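Local coordinates for unknown protein (Galdieria sulphuraria, PDB 2NYI) that is of unknown function but carries tandem ACT domains, a fold that in relatives often binds small regulatory ligands such as amino acids, at residues Val33-Met38 with Ile48-Leu53. Numbering follows the deposited sequence.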
# COMPACT_ATOMS: atom_id res chain seq x y z
N VAL A 33 -5.53 8.88 14.17
CA VAL A 33 -5.30 7.80 13.22
C VAL A 33 -5.54 6.46 13.94
O VAL A 33 -4.79 6.13 14.86
CB VAL A 33 -3.86 7.88 12.64
CG1 VAL A 33 -3.54 6.67 11.80
CG2 VAL A 33 -3.66 9.18 11.82
N GLU A 34 -6.58 5.71 13.55
CA GLU A 34 -6.80 4.35 14.08
C GLU A 34 -5.86 3.35 13.38
O GLU A 34 -5.24 2.49 14.00
CB GLU A 34 -8.25 3.91 13.90
CG GLU A 34 -8.51 2.42 14.24
CD GLU A 34 -9.98 1.96 14.07
OE1 GLU A 34 -10.89 2.79 13.85
OE2 GLU A 34 -10.21 0.72 14.16
N SER A 35 -5.77 3.45 12.06
CA SER A 35 -4.89 2.56 11.29
C SER A 35 -4.62 3.19 9.95
O SER A 35 -5.37 4.06 9.52
CB SER A 35 -5.52 1.18 11.12
OG SER A 35 -6.80 1.30 10.53
N SER A 36 -3.55 2.74 9.29
CA SER A 36 -3.16 3.29 8.00
C SER A 36 -2.34 2.30 7.20
O SER A 36 -1.60 1.46 7.75
CB SER A 36 -2.41 4.62 8.16
OG SER A 36 -1.21 4.40 8.89
N ARG A 37 -2.45 2.41 5.88
CA ARG A 37 -1.60 1.64 5.00
C ARG A 37 -1.18 2.58 3.89
O ARG A 37 -2.02 3.21 3.27
CB ARG A 37 -2.40 0.47 4.42
CG ARG A 37 -2.74 -0.57 5.50
CD ARG A 37 -3.34 -1.83 4.97
NE ARG A 37 -3.35 -2.87 6.00
CZ ARG A 37 -3.81 -4.10 5.83
NH1 ARG A 37 -4.33 -4.48 4.66
NH2 ARG A 37 -3.76 -4.97 6.83
N MSE A 38 0.13 2.68 3.64
CA MSE A 38 0.65 3.61 2.65
C MSE A 38 1.60 2.90 1.71
O MSE A 38 2.48 2.14 2.16
CB MSE A 38 1.37 4.78 3.35
CG MSE A 38 2.00 5.78 2.39
SE MSE A 38 3.97 5.69 2.42
CE MSE A 38 4.32 4.36 1.71
N ILE A 48 -4.37 4.92 2.60
CA ILE A 48 -5.72 4.78 3.13
C ILE A 48 -5.57 4.82 4.66
O ILE A 48 -4.67 4.20 5.22
CB ILE A 48 -6.40 3.49 2.69
CG1 ILE A 48 -6.39 3.40 1.15
CG2 ILE A 48 -7.87 3.46 3.20
CD1 ILE A 48 -6.78 2.02 0.62
N VAL A 49 -6.44 5.61 5.29
CA VAL A 49 -6.38 5.81 6.74
C VAL A 49 -7.79 5.70 7.34
O VAL A 49 -8.74 6.23 6.77
CB VAL A 49 -5.80 7.21 7.06
CG1 VAL A 49 -5.59 7.37 8.57
CG2 VAL A 49 -4.47 7.46 6.30
N LEU A 50 -7.88 4.99 8.47
CA LEU A 50 -9.08 5.02 9.32
C LEU A 50 -8.84 6.09 10.38
O LEU A 50 -7.84 6.06 11.13
CB LEU A 50 -9.38 3.65 9.97
CG LEU A 50 -9.78 2.54 8.96
CD1 LEU A 50 -9.81 1.16 9.60
CD2 LEU A 50 -11.15 2.87 8.38
N VAL A 51 -9.74 7.06 10.39
CA VAL A 51 -9.57 8.28 11.19
C VAL A 51 -10.76 8.38 12.14
O VAL A 51 -11.90 8.23 11.70
CB VAL A 51 -9.53 9.54 10.29
CG1 VAL A 51 -9.58 10.84 11.14
CG2 VAL A 51 -8.31 9.54 9.41
N SER A 52 -10.48 8.58 13.43
CA SER A 52 -11.52 8.79 14.44
C SER A 52 -11.66 10.27 14.75
O SER A 52 -10.66 10.97 14.87
CB SER A 52 -11.21 8.02 15.73
OG SER A 52 -11.29 6.63 15.49
N LEU A 53 -12.91 10.72 14.84
CA LEU A 53 -13.20 12.12 15.15
C LEU A 53 -14.48 12.19 15.97
O LEU A 53 -15.44 11.46 15.70
CB LEU A 53 -13.32 12.95 13.86
CG LEU A 53 -13.56 14.46 13.99
CD1 LEU A 53 -12.36 15.20 14.61
CD2 LEU A 53 -13.92 15.08 12.64
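Backbone hydrogen bonds carry most of this antiparallel pairing between strands 32-41 and 44-53, a beta hairpin of an ACT-domain sheet. At Arg37 and Ile48 the pairing is regular: Arg37 N reaches Ile48 O at 2.9 Å and Ile48 N reaches Arg37 O at 3.0 Å, both donors lying nearly along the C=O axis. Leu50 N binds Ser35 O at 2.9 Å from above the carbonyl plane. Leu50 O takes Glu34 N at 2.8 Å, in its carbonyl plane, and a weak second bond from Ser35 N at 3.5 Å. Two residues are thus set against the single Leu50, a classic beta bulge; the helix-like psi of -46° at Glu34 brings both N-H groups onto one oxygen.

Side-chain contacts are few and lie on both faces of the ladder. On the face turned to helix 18-28, Val33 CG1 meets Val49 CG1 at 3.9 Å, the two side chains crossing at about a right angle, while Val49 CG2 lies against Ser36 CB. On the other face Ser35 OG, in the crowded position between backbone N and carbonyl carbon (chi1 56°), touches Leu50 CD1 at 3.2 Å, a polar-on-apolar contact.

Ser36 OG is hydrogen-bonded to Thr126 OG1 of the second subunit, and residues 35-38 pair with a strand of that subunit. Backbone hydrogen bonds of Val49 to Val8 and Val51 to Phe6 join strand 44-53 to strand 4-13. The hairpin is therefore joined mainly through main-chain polar groups, and its bulged strand carries the sheet across the dimer interface.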